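Local coordinates for protein sulfur oxygenase/reductase (Halothiobacillus neapolitanus, PDB 6QPA) that probably acts as an iron-dependent sulfur oxygenase/reductase, an enzyme that oxidises and reduces elemental sulfur, and assembles from 24 copies of the chain, at residues A[165-168]-A[174-177]; A[170-175]-A[249-254]; A[181-186]-A[194-199]. One frame throughout, in Å; residues are numbered along the deposited sequence.

Contact 1 of 3, residues A[165-168]-A[174-177]; sequences HWVM and AFEQ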
ATOM      1  N   HIS A 165      -3.487  12.658 -58.403  1.00 28.11           N
ATOM      2  CA  HIS A 165      -3.910  11.988 -59.623  1.00 28.43           C
ATOM      3  C   HIS A 165      -2.752  11.968 -60.608  1.00 35.61           C
ATOM      4  O   HIS A 165      -2.131  13.009 -60.851  1.00 33.57           O
ATOM      5  CB  HIS A 165      -5.094  12.700 -60.280  1.00 28.15           C
ATOM      6  CG  HIS A 165      -6.288  12.868 -59.396  1.00 30.38           C
ATOM      7  ND1 HIS A 165      -6.323  13.758 -58.343  1.00 30.67           N
ATOM      8  CD2 HIS A 165      -7.507  12.274 -59.430  1.00 28.69           C
ATOM      9  CE1 HIS A 165      -7.504  13.692 -57.752  1.00 30.62           C
ATOM     10  NE2 HIS A 165      -8.245  12.804 -58.394  1.00 31.12           N
ATOM     11  N   TRP A 166      -2.465  10.797 -61.176  1.00 33.85           N
ATOM     12  CA  TRP A 166      -1.585  10.694 -62.336  1.00 29.66           C
ATOM     13  C   TRP A 166      -2.451  10.397 -63.549  1.00 28.14           C
ATOM     14  O   TRP A 166      -3.155   9.383 -63.572  1.00 29.14           O
ATOM     15  CB  TRP A 166      -0.527   9.606 -62.175  1.00 30.14           C
ATOM     16  CG  TRP A 166       0.447   9.781 -61.054  1.00 32.92           C
ATOM     17  CD1 TRP A 166       0.372  10.664 -60.001  1.00 33.30           C
ATOM     18  CD2 TRP A 166       1.655   9.032 -60.861  1.00 34.91           C
ATOM     19  NE1 TRP A 166       1.458  10.503 -59.177  1.00 29.38           N
ATOM     20  CE2 TRP A 166       2.263   9.514 -59.680  1.00 31.85           C
ATOM     21  CE3 TRP A 166       2.284   8.007 -61.576  1.00 37.01           C
ATOM     22  CZ2 TRP A 166       3.468   9.004 -59.198  1.00 31.55           C
ATOM     23  CZ3 TRP A 166       3.480   7.502 -61.099  1.00 38.60           C
ATOM     24  CH2 TRP A 166       4.054   7.993 -59.914  1.00 35.88           C
ATOM     25  N   VAL A 167      -2.367  11.260 -64.567  1.00 33.29           N
ATOM     26  CA  VAL A 167      -3.281  11.245 -65.701  1.00 29.54           C
ATOM     27  C   VAL A 167      -2.617  10.560 -66.888  1.00 34.27           C
ATOM     28  O   VAL A 167      -1.419  10.762 -67.139  1.00 31.10           O
ATOM     29  CB  VAL A 167      -3.734  12.683 -66.047  1.00 31.72           C
ATOM     30  CG1 VAL A 167      -4.496  12.722 -67.386  1.00 29.21           C
ATOM     31  CG2 VAL A 167      -4.622  13.223 -64.914  1.00 31.87           C
ATOM     32  N   MET A 168      -3.392   9.717 -67.594  1.00 27.37           N
ATOM     33  CA  MET A 168      -2.897   9.034 -68.787  1.00 25.86           C
ATOM     34  C   MET A 168      -2.445  10.036 -69.834  1.00 32.75           C
ATOM     35  O   MET A 168      -3.084  11.068 -70.049  1.00 30.86           O
ATOM     36  CB  MET A 168      -3.966   8.129 -69.395  1.00 29.17           C
ATOM     37  CG  MET A 168      -4.464   7.074 -68.406  1.00 32.81           C
ATOM     38  SD  MET A 168      -6.016   6.313 -68.938  1.00 38.85           S
ATOM     39  CE  MET A 168      -5.464   5.366 -70.371  1.00 40.44           C
ATOM     40  N   ALA A 174      -9.125  16.286 -70.998  1.00 33.49           N
ATOM     41  CA  ALA A 174     -10.353  15.629 -70.558  1.00 37.22           C
ATOM     42  C   ALA A 174     -10.415  15.538 -69.037  1.00 37.18           C
ATOM     43  O   ALA A 174     -11.481  15.737 -68.441  1.00 32.99           O
ATOM     44  CB  ALA A 174     -10.482  14.242 -71.202  1.00 30.32           C
ATOM     45  N   PHE A 175      -9.289  15.215 -68.393  1.00 38.95           N
ATOM     46  CA  PHE A 175      -9.250  15.189 -66.933  1.00 33.36           C
ATOM     47  C   PHE A 175      -9.592  16.556 -66.358  1.00 33.61           C
ATOM     48  O   PHE A 175     -10.384  16.669 -65.412  1.00 32.87           O
ATOM     49  CB  PHE A 175      -7.869  14.750 -66.426  1.00 36.14           C
ATOM     50  CG  PHE A 175      -7.678  14.968 -64.952  1.00 30.18           C
ATOM     51  CD1 PHE A 175      -8.070  13.995 -64.033  1.00 30.71           C
ATOM     52  CD2 PHE A 175      -7.166  16.169 -64.473  1.00 34.78           C
ATOM     53  CE1 PHE A 175      -7.929  14.205 -62.654  1.00 32.15           C
ATOM     54  CE2 PHE A 175      -7.025  16.394 -63.102  1.00 34.60           C
ATOM     55  CZ  PHE A 175      -7.394  15.420 -62.191  1.00 33.91           C
ATOM     56  N   GLU A 176      -8.978  17.608 -66.906  1.00 31.82           N
ATOM     57  CA  GLU A 176      -9.219  18.949 -66.388  1.00 31.51           C
ATOM     58  C   GLU A 176     -10.697  19.303 -66.468  1.00 39.16           C
ATOM     59  O   GLU A 176     -11.277  19.811 -65.500  1.00 34.25           O
ATOM     60  CB  GLU A 176      -8.366  19.961 -67.160  1.00 29.06           C
ATOM     61  CG  GLU A 176      -6.883  19.798 -66.871  1.00 26.05           C
ATOM     62  CD  GLU A 176      -5.975  20.718 -67.686  1.00 40.65           C
ATOM     63  OE1 GLU A 176      -6.504  21.595 -68.401  1.00 38.77           O
ATOM     64  OE2 GLU A 176      -4.730  20.583 -67.581  1.00 32.60           O
ATOM     65  N   GLN A 177     -11.334  18.982 -67.603  1.00 36.84           N
ATOM     66  CA  GLN A 177     -12.757  19.256 -67.759  1.00 36.77           C
ATOM     67  C   GLN A 177     -13.595  18.402 -66.813  1.00 31.23           C
ATOM     68  O   GLN A 177     -14.559  18.894 -66.221  1.00 34.66           O
ATOM     69  CB  GLN A 177     -13.182  19.023 -69.215  1.00 32.26           C
ATOM     70  CG  GLN A 177     -12.579  20.029 -70.168  1.00 64.15           C
ATOM     71  CD  GLN A 177     -12.856  19.695 -71.634  1.00 80.94           C
ATOM     72  OE1 GLN A 177     -12.601  18.577 -72.093  1.00 88.48           O
ATOM     73  NE2 GLN A 177     -13.380  20.666 -72.368  1.00 82.02           N
TER
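The Phe-175 ring carries a methyl group of Val-167 over one face and meets His-165 at its edge, close to its plane. Val-167 CG2 stands 3.8 Å from the ring centroid and 22° off the normal, which meets the geometry of a CH-pi contact. Val-167 CG2 is not centred: it is nearest to Phe-175 CG, at 3.5 Å, and so covers the root of the ring. The far end reaches the imidazole. Phe-175 CZ lies 3.9 Å above the plane of the His-165 ring, displaced toward its rim, and Phe-175 CE1 comes within 3.8 Å of His-165 CD2. With the two planes inclined at 55°, this aromatic pair is oblique.

The arrangement is the first strand-to-helix packing of a beta-alpha-beta unit: strand 159-167 leads through a short turn into helix 172-189, whose first turns fold back over one face of the sheet. His-165 and Val-167, two positions apart on the strand, both point toward the helix, and the single phenylalanine spans them. Its reach follows from the first torsion, which holds CG anti to the backbone N (chi1 168°) and directs the ring at the strand. Val-167 CG1 plays a smaller part, resting 4.1 Å from Phe-175 CB. Leu-290 and Val-286 touch both His-165 and Phe-175, adding strand 290-305 and helix 276-287 to the same buried cluster. Trp-166 leaves the strand on the side away from the helix; its ring makes a cation-pi contact with Lys-292 and meets Trp-115 of a second subunit.

Contact 2 of 3, residues A[170-175]-A[249-254]; sequences GHEKAF and TPTQYL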
ATOM      1  N   GLY A 170      -2.063  12.084 -72.886  1.00 35.63           N
ATOM      2  CA  GLY A 170      -3.071  12.516 -73.823  1.00 33.35           C
ATOM      3  C   GLY A 170      -4.443  12.769 -73.228  1.00 44.92           C
ATOM      4  O   GLY A 170      -5.293  13.335 -73.918  1.00 43.36           O
ATOM      5  N   HIS A 171      -4.670  12.438 -71.954  1.00 39.86           N
ATOM      6  CA  HIS A 171      -5.969  12.644 -71.323  1.00 34.61           C
ATOM      7  C   HIS A 171      -6.022  13.903 -70.462  1.00 37.78           C
ATOM      8  O   HIS A 171      -7.006  14.108 -69.744  1.00 36.23           O
ATOM      9  CB  HIS A 171      -6.332  11.427 -70.473  1.00 33.20           C
ATOM     10  CG  HIS A 171      -6.572  10.185 -71.270  1.00 38.33           C
ATOM     11  ND1 HIS A 171      -7.718   9.429 -71.136  1.00 35.23           N
ATOM     12  CD2 HIS A 171      -5.826   9.577 -72.231  1.00 34.39           C
ATOM     13  CE1 HIS A 171      -7.661   8.398 -71.964  1.00 36.89           C
ATOM     14  NE2 HIS A 171      -6.526   8.468 -72.643  1.00 35.28           N
ATOM     15  N   GLU A 172      -4.991  14.751 -70.522  1.00 29.91           N
ATOM     16  CA  GLU A 172      -4.893  15.869 -69.587  1.00 34.36           C
ATOM     17  C   GLU A 172      -6.101  16.792 -69.703  1.00 38.02           C
ATOM     18  O   GLU A 172      -6.740  17.140 -68.701  1.00 34.45           O
ATOM     19  CB  GLU A 172      -3.591  16.639 -69.820  1.00 33.53           C
ATOM     20  CG  GLU A 172      -2.339  15.986 -69.216  1.00 38.01           C
ATOM     21  CD  GLU A 172      -1.685  14.970 -70.169  1.00 42.86           C
ATOM     22  OE1 GLU A 172      -2.286  14.681 -71.227  1.00 41.28           O
ATOM     23  OE2 GLU A 172      -0.570  14.477 -69.866  1.00 38.22           O
ATOM     24  N   LYS A 173      -6.452  17.170 -70.925  1.00 34.53           N
ATOM     25  CA  LYS A 173      -7.532  18.128 -71.110  1.00 38.09           C
ATOM     26  C   LYS A 173      -8.865  17.551 -70.663  1.00 32.51           C
ATOM     27  O   LYS A 173      -9.674  18.256 -70.048  1.00 40.88           O
ATOM     28  CB  LYS A 173      -7.602  18.553 -72.584  1.00 48.10           C
ATOM     29  CG  LYS A 173      -8.707  19.553 -72.875  1.00 65.01           C
ATOM     30  CD  LYS A 173      -8.816  19.890 -74.361  1.00 81.44           C
ATOM     31  CE  LYS A 173      -9.933  20.903 -74.592  1.00 87.12           C
ATOM     32  NZ  LYS A 173     -10.082  21.289 -76.021  1.00 89.58           N
ATOM     33  N   ALA A 174      -9.125  16.286 -70.998  1.00 33.49           N
ATOM     34  CA  ALA A 174     -10.353  15.629 -70.558  1.00 37.22           C
ATOM     35  C   ALA A 174     -10.415  15.538 -69.037  1.00 37.18           C
ATOM     36  O   ALA A 174     -11.481  15.737 -68.441  1.00 32.99           O
ATOM     37  CB  ALA A 174     -10.482  14.242 -71.202  1.00 30.32           C
ATOM     38  N   PHE A 175      -9.289  15.215 -68.393  1.00 38.95           N
ATOM     39  CA  PHE A 175      -9.250  15.189 -66.933  1.00 33.36           C
ATOM     40  C   PHE A 175      -9.592  16.556 -66.358  1.00 33.61           C
ATOM     41  O   PHE A 175     -10.384  16.669 -65.412  1.00 32.87           O
ATOM     42  CB  PHE A 175      -7.869  14.750 -66.426  1.00 36.14           C
ATOM     43  CG  PHE A 175      -7.678  14.968 -64.952  1.00 30.18           C
ATOM     44  CD1 PHE A 175      -8.070  13.995 -64.033  1.00 30.71           C
ATOM     45  CD2 PHE A 175      -7.166  16.169 -64.473  1.00 34.78           C
ATOM     46  CE1 PHE A 175      -7.929  14.205 -62.654  1.00 32.15           C
ATOM     47  CE2 PHE A 175      -7.025  16.394 -63.102  1.00 34.60           C
ATOM     48  CZ  PHE A 175      -7.394  15.420 -62.191  1.00 33.91           C
ATOM     49  N   THR A 249       6.268  12.562 -65.728  1.00 35.93           N
ATOM     50  CA  THR A 249       5.201  11.901 -66.469  1.00 39.32           C
ATOM     51  C   THR A 249       4.993  10.513 -65.865  1.00 32.66           C
ATOM     52  O   THR A 249       5.941   9.920 -65.342  1.00 32.29           O
ATOM     53  CB  THR A 249       5.461  11.757 -67.987  1.00 36.97           C
ATOM     54  OG1 THR A 249       6.438  10.741 -68.236  1.00 35.46           O
ATOM     55  CG2 THR A 249       5.944  13.088 -68.610  1.00 31.19           C
ATOM     56  N   PRO A 250       3.754   9.999 -65.844  1.00 35.13           N
ATOM     57  CA  PRO A 250       2.484  10.622 -66.250  1.00 37.79           C
ATOM     58  C   PRO A 250       2.216  11.921 -65.489  1.00 37.03           C
ATOM     59  O   PRO A 250       2.661  12.059 -64.361  1.00 30.31           O
ATOM     60  CB  PRO A 250       1.432   9.561 -65.882  1.00 37.08           C
ATOM     61  CG  PRO A 250       2.176   8.279 -65.856  1.00 40.18           C
ATOM     62  CD  PRO A 250       3.559   8.621 -65.363  1.00 34.41           C
ATOM     63  N   THR A 251       1.532  12.858 -66.133  1.00 37.47           N
ATOM     64  CA  THR A 251       1.284  14.160 -65.540  1.00 30.78           C
ATOM     65  C   THR A 251       0.585  14.034 -64.204  1.00 32.75           C
ATOM     66  O   THR A 251      -0.452  13.362 -64.085  1.00 27.92           O
ATOM     67  CB  THR A 251       0.428  15.002 -66.479  1.00 33.96           C
ATOM     68  OG1 THR A 251       1.066  15.083 -67.761  1.00 36.30           O
ATOM     69  CG2 THR A 251       0.224  16.381 -65.895  1.00 30.39           C
ATOM     70  N   GLN A 252       1.135  14.708 -63.200  1.00 31.08           N
ATOM     71  CA  GLN A 252       0.508  14.733 -61.887  1.00 29.98           C
ATOM     72  C   GLN A 252      -0.411  15.932 -61.770  1.00 31.59           C
ATOM     73  O   GLN A 252      -0.017  17.058 -62.089  1.00 30.67           O
ATOM     74  CB  GLN A 252       1.545  14.791 -60.767  1.00 34.80           C
ATOM     75  CG  GLN A 252       0.902  14.938 -59.398  1.00 30.81           C
ATOM     76  CD  GLN A 252       1.933  15.079 -58.314  1.00 33.88           C
ATOM     77  OE1 GLN A 252       2.744  15.994 -58.352  1.00 30.93           O
ATOM     78  NE2 GLN A 252       1.924  14.164 -57.352  1.00 32.80           N
ATOM     79  N   TYR A 253      -1.627  15.691 -61.297  1.00 30.52           N
ATOM     80  CA  TYR A 253      -2.530  16.752 -60.876  1.00 29.77           C
ATOM     81  C   TYR A 253      -2.816  16.600 -59.396  1.00 31.31           C
ATOM     82  O   TYR A 253      -3.108  15.489 -58.933  1.00 30.27           O
ATOM     83  CB  TYR A 253      -3.849  16.708 -61.651  1.00 29.84           C
ATOM     84  CG  TYR A 253      -3.765  17.170 -63.099  1.00 25.33           C
ATOM     85  CD1 TYR A 253      -3.327  16.321 -64.097  1.00 26.71           C
ATOM     86  CD2 TYR A 253      -4.175  18.451 -63.463  1.00 26.43           C
ATOM     87  CE1 TYR A 253      -3.270  16.742 -65.432  1.00 31.08           C
ATOM     88  CE2 TYR A 253      -4.129  18.886 -64.794  1.00 28.61           C
ATOM     89  CZ  TYR A 253      -3.673  18.030 -65.771  1.00 34.23           C
ATOM     90  OH  TYR A 253      -3.652  18.456 -67.082  1.00 33.17           O
ATOM     91  N   LEU A 254      -2.749  17.710 -58.661  1.00 29.72           N
ATOM     92  CA  LEU A 254      -3.182  17.762 -57.271  1.00 24.24           C
ATOM     93  C   LEU A 254      -4.505  18.499 -57.206  1.00 33.74           C
ATOM     94  O   LEU A 254      -4.593  19.656 -57.630  1.00 33.24           O
ATOM     95  CB  LEU A 254      -2.160  18.464 -56.389  1.00 22.87           C
ATOM     96  CG  LEU A 254      -0.837  17.725 -56.357  1.00 25.94           C
ATOM     97  CD1 LEU A 254       0.110  18.398 -55.358  1.00 23.09           C
ATOM     98  CD2 LEU A 254      -1.114  16.284 -55.969  1.00 21.96           C
TER
HETATM   99  O   HOH W   1       0.220  12.251 -68.928  1.00 32.58           O
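Glu-172 OE2 accepts two bonds at the start of helix 172-189: Thr-251 OG1 donates to it at 2.7 Å through the anti lone pair, and a water donates at 2.5 Å. The same water accepts from the backbone N of Thr-251 at 3.1 Å, so one carboxylate oxygen holds both the side chain and, through water, the main chain of that residue. The contact thus ties the first turn of the helix to strand 251-259, which lies between the parallel strands 159-167 and 193-204 of a split beta-alpha-beta unit. The bend of Glu-172 at its second torsion (chi2 87°) swings the carboxylate to the threonine, while Glu-172 OE1 turns back to take a weak bond from the N of Gly-170.

Tyr-253 meets both helix residues, Phe-175 over a face of its ring and Glu-172 at the edge. Phe-175 CD2 sits 3.7 Å above the tyrosine ring, over its centre, yet the planes are 43° apart, which makes the pair oblique. At the ring edge, in plane, lies Glu-172 CG. The phenol oxygen has its strongest polar partner in Glu-176 OE2. Replacing Tyr-253, a leucine here would probably leave the Glu-176 carboxylate without its hydroxyl mate and take away the ring face that Phe-175 CD2 and CE2 press against. The hydroxyl end also touches the helix directly, Tyr-253 OH lying 3.3 Å from Glu-172 CB.

Contact 3 of 3, residues A[181-186]-A[194-199]; sequences ETLEWM and VGWMIM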
ATOM      1  N   GLU A 181     -15.883  19.715 -63.690  1.00 30.07           N
ATOM      2  CA  GLU A 181     -17.314  19.457 -63.544  1.00 27.99           C
ATOM      3  C   GLU A 181     -17.626  18.789 -62.209  1.00 29.32           C
ATOM      4  O   GLU A 181     -18.606  19.144 -61.546  1.00 40.40           O
ATOM      5  CB  GLU A 181     -17.826  18.614 -64.724  1.00 28.15           C
ATOM      6  CG  GLU A 181     -19.348  18.476 -64.697  1.00 40.73           C
ATOM      7  CD  GLU A 181     -19.939  17.693 -65.875  1.00 51.20           C
ATOM      8  OE1 GLU A 181     -19.182  17.239 -66.772  1.00 53.99           O
ATOM      9  OE2 GLU A 181     -21.181  17.539 -65.883  1.00 50.04           O
ATOM     10  N   THR A 182     -16.782  17.839 -61.784  1.00 32.22           N
ATOM     11  CA  THR A 182     -16.966  17.177 -60.492  1.00 34.75           C
ATOM     12  C   THR A 182     -16.964  18.190 -59.353  1.00 38.82           C
ATOM     13  O   THR A 182     -17.842  18.173 -58.479  1.00 37.03           O
ATOM     14  CB  THR A 182     -15.846  16.155 -60.254  1.00 32.38           C
ATOM     15  OG1 THR A 182     -15.818  15.192 -61.306  1.00 30.54           O
ATOM     16  CG2 THR A 182     -16.068  15.410 -58.905  1.00 31.34           C
ATOM     17  N   LEU A 183     -15.961  19.074 -59.345  1.00 36.68           N
ATOM     18  CA  LEU A 183     -15.756  19.998 -58.232  1.00 34.22           C
ATOM     19  C   LEU A 183     -16.839  21.069 -58.180  1.00 37.03           C
ATOM     20  O   LEU A 183     -17.276  21.470 -57.095  1.00 28.71           O
ATOM     21  CB  LEU A 183     -14.362  20.624 -58.346  1.00 31.01           C
ATOM     22  CG  LEU A 183     -13.226  19.637 -58.087  1.00 26.08           C
ATOM     23  CD1 LEU A 183     -11.883  20.143 -58.598  1.00 25.99           C
ATOM     24  CD2 LEU A 183     -13.171  19.314 -56.561  1.00 25.84           C
ATOM     25  N   GLU A 184     -17.283  21.539 -59.346  1.00 33.54           N
ATOM     26  CA  GLU A 184     -18.376  22.498 -59.392  1.00 37.38           C
ATOM     27  C   GLU A 184     -19.670  21.888 -58.868  1.00 39.37           C
ATOM     28  O   GLU A 184     -20.463  22.573 -58.209  1.00 38.60           O
ATOM     29  CB  GLU A 184     -18.556  22.994 -60.824  1.00 33.57           C
ATOM     30  CG  GLU A 184     -17.425  23.908 -61.246  1.00 40.03           C
ATOM     31  CD  GLU A 184     -17.552  24.400 -62.679  1.00 44.94           C
ATOM     32  OE1 GLU A 184     -18.271  23.758 -63.471  1.00 46.16           O
ATOM     33  OE2 GLU A 184     -16.932  25.433 -63.006  1.00 48.50           O
ATOM     34  N   TRP A 185     -19.923  20.616 -59.193  1.00 35.75           N
ATOM     35  CA  TRP A 185     -21.093  19.940 -58.644  1.00 37.19           C
ATOM     36  C   TRP A 185     -21.004  19.882 -57.126  1.00 34.65           C
ATOM     37  O   TRP A 185     -21.969  20.199 -56.419  1.00 37.54           O
ATOM     38  CB  TRP A 185     -21.210  18.535 -59.235  1.00 36.38           C
ATOM     39  CG  TRP A 185     -22.545  17.809 -59.026  1.00 34.21           C
ATOM     40  CD1 TRP A 185     -23.543  17.674 -59.949  1.00 36.14           C
ATOM     41  CD2 TRP A 185     -22.994  17.094 -57.854  1.00 29.64           C
ATOM     42  NE1 TRP A 185     -24.581  16.927 -59.435  1.00 33.53           N
ATOM     43  CE2 TRP A 185     -24.275  16.557 -58.155  1.00 36.66           C
ATOM     44  CE3 TRP A 185     -22.440  16.845 -56.596  1.00 33.41           C
ATOM     45  CZ2 TRP A 185     -25.021  15.795 -57.232  1.00 34.29           C
ATOM     46  CZ3 TRP A 185     -23.195  16.078 -55.658  1.00 32.27           C
ATOM     47  CH2 TRP A 185     -24.463  15.555 -56.003  1.00 26.87           C
ATOM     48  N   MET A 186     -19.832  19.506 -56.611  1.00 33.96           N
ATOM     49  CA  MET A 186     -19.658  19.375 -55.167  1.00 33.42           C
ATOM     50  C   MET A 186     -19.837  20.706 -54.458  1.00 35.80           C
ATOM     51  O   MET A 186     -20.514  20.772 -53.426  1.00 33.01           O
ATOM     52  CB  MET A 186     -18.285  18.782 -54.863  1.00 33.88           C
ATOM     53  CG  MET A 186     -18.164  17.334 -55.313  1.00 37.29           C
ATOM     54  SD  MET A 186     -16.512  16.615 -55.171  1.00 40.11           S
ATOM     55  CE  MET A 186     -16.273  16.698 -53.439  1.00 37.32           C
ATOM     56  N   VAL A 194     -15.920  24.210 -49.016  1.00 30.10           N
ATOM     57  CA  VAL A 194     -15.479  25.595 -48.921  1.00 30.55           C
ATOM     58  C   VAL A 194     -14.895  26.098 -50.236  1.00 32.14           C
ATOM     59  O   VAL A 194     -15.180  27.222 -50.661  1.00 32.51           O
ATOM     60  CB  VAL A 194     -14.465  25.724 -47.770  1.00 29.99           C
ATOM     61  CG1 VAL A 194     -13.817  27.098 -47.816  1.00 24.36           C
ATOM     62  CG2 VAL A 194     -15.170  25.485 -46.430  1.00 24.28           C
ATOM     63  N   GLY A 195     -14.100  25.283 -50.917  1.00 27.44           N
ATOM     64  CA  GLY A 195     -13.491  25.744 -52.154  1.00 29.29           C
ATOM     65  C   GLY A 195     -12.606  24.678 -52.756  1.00 25.20           C
ATOM     66  O   GLY A 195     -12.424  23.599 -52.194  1.00 31.30           O
ATOM     67  N   TRP A 196     -12.055  24.989 -53.929  1.00 30.93           N
ATOM     68  CA  TRP A 196     -11.236  23.993 -54.597  1.00 28.77           C
ATOM     69  C   TRP A 196     -10.286  24.652 -55.584  1.00 27.15           C
ATOM     70  O   TRP A 196     -10.473  25.793 -56.011  1.00 25.95           O
ATOM     71  CB  TRP A 196     -12.101  22.941 -55.306  1.00 26.24           C
ATOM     72  CG  TRP A 196     -13.040  23.510 -56.333  1.00 28.16           C
ATOM     73  CD1 TRP A 196     -14.359  23.841 -56.158  1.00 27.36           C
ATOM     74  CD2 TRP A 196     -12.725  23.817 -57.701  1.00 27.24           C
ATOM     75  NE1 TRP A 196     -14.889  24.325 -57.342  1.00 28.96           N
ATOM     76  CE2 TRP A 196     -13.906  24.314 -58.302  1.00 30.20           C
ATOM     77  CE3 TRP A 196     -11.566  23.694 -58.479  1.00 29.07           C
ATOM     78  CZ2 TRP A 196     -13.954  24.703 -59.645  1.00 35.25           C
ATOM     79  CZ3 TRP A 196     -11.613  24.093 -59.822  1.00 34.99           C
ATOM     80  CH2 TRP A 196     -12.801  24.588 -60.390  1.00 30.82           C
ATOM     81  N   MET A 197      -9.311  23.862 -56.014  1.00 26.30           N
ATOM     82  CA  MET A 197      -8.289  24.306 -56.951  1.00 28.09           C
ATOM     83  C   MET A 197      -7.723  23.071 -57.639  1.00 28.72           C
ATOM     84  O   MET A 197      -7.508  22.044 -56.989  1.00 31.83           O
ATOM     85  CB  MET A 197      -7.208  25.105 -56.190  1.00 32.84           C
ATOM     86  CG  MET A 197      -5.984  25.521 -56.923  1.00 42.88           C
ATOM     87  SD  MET A 197      -5.041  26.731 -55.928  1.00 42.54           S
ATOM     88  CE  MET A 197      -4.605  25.753 -54.482  1.00 32.45           C
ATOM     89  N   ILE A 198      -7.538  23.153 -58.956  1.00 31.33           N
ATOM     90  CA  ILE A 198      -6.911  22.090 -59.734  1.00 27.37           C
ATOM     91  C   ILE A 198      -5.493  22.528 -60.068  1.00 25.95           C
ATOM     92  O   ILE A 198      -5.295  23.555 -60.725  1.00 28.17           O
ATOM     93  CB  ILE A 198      -7.695  21.793 -61.020  1.00 28.30           C
ATOM     94  CG1 ILE A 198      -9.098  21.279 -60.687  1.00 30.50           C
ATOM     95  CG2 ILE A 198      -6.903  20.796 -61.891  1.00 28.23           C
ATOM     96  CD1 ILE A 198     -10.031  21.262 -61.872  1.00 28.67           C
ATOM     97  N   MET A 199      -4.505  21.750 -59.647  1.00 28.40           N
ATOM     98  CA  MET A 199      -3.104  22.121 -59.817  1.00 26.39           C
ATOM     99  C   MET A 199      -2.404  21.064 -60.649  1.00 33.25           C
ATOM    100  O   MET A 199      -2.473  19.873 -60.319  1.00 29.38           O
ATOM    101  CB  MET A 199      -2.414  22.258 -58.466  1.00 24.47           C
ATOM    102  CG  MET A 199      -3.018  23.311 -57.569  1.00 42.70           C
ATOM    103  SD  MET A 199      -2.122  23.498 -55.992  1.00 39.22           S
ATOM    104  CE  MET A 199      -2.511  21.945 -55.216  1.00 25.61           C
TER
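This is apolar helix-on-sheet packing, with helix 172-189 laid against strand 193-204, the strand that follows it in the beta-alpha-beta unit of a ferredoxin-like half, consistent with the dimeric alpha-beta barrel clan. The axes of segments 181-186 and 194-199 run nearly antiparallel, at 174°, and approach to 9.1 Å. Leu-183 carries most of the contact. Leu-183 CB sits squarely over the five-membered ring of Trp-196, 3.6 Å from the centroid and only 7° off the normal, a CH-pi contact. Farther out, Leu-183 CD1 reaches the six-membered ring at Trp-196 CE3, 3.6 Å away, and touches Ile-198 CG1 at 3.7 Å, lying across both strand residues.

Trp-196 presents its face because CG is placed between the backbone N and the carbonyl carbon (chi1 58°). It follows a classic beta bulge, in which Val-194 and Gly-195 both face Glu-258. At the margin, Glu-184 CG lies 3.9 Å from Trp-196 CZ2, and its carboxylate makes a long, weak ion pair with Lys-123. With 213 Å² buried and its close contacts made by carbon atoms, the interface probably rests on dispersion and the hydrophobic effect rather than on charge.

From the N terminus, strand 159-167 comes first, and contact 1 closes the short turn from it into helix 172-189. Contact 2 starts inside that turn, sharing Ala-174 and Phe-175 with contact 1, and closes a far longer loop of 73 residues on strand 251-259. Contact 3 follows contact 1 in series and is nested within that loop, joining the middle of the helix to strand 193-204. One helix is therefore fixed to three adjacent strands, 251-259 lying between the other two. Main-chain bonds continue the connection across the sheet: His-165 O meets Tyr-253 N, and Met-199 O meets Leu-254 N.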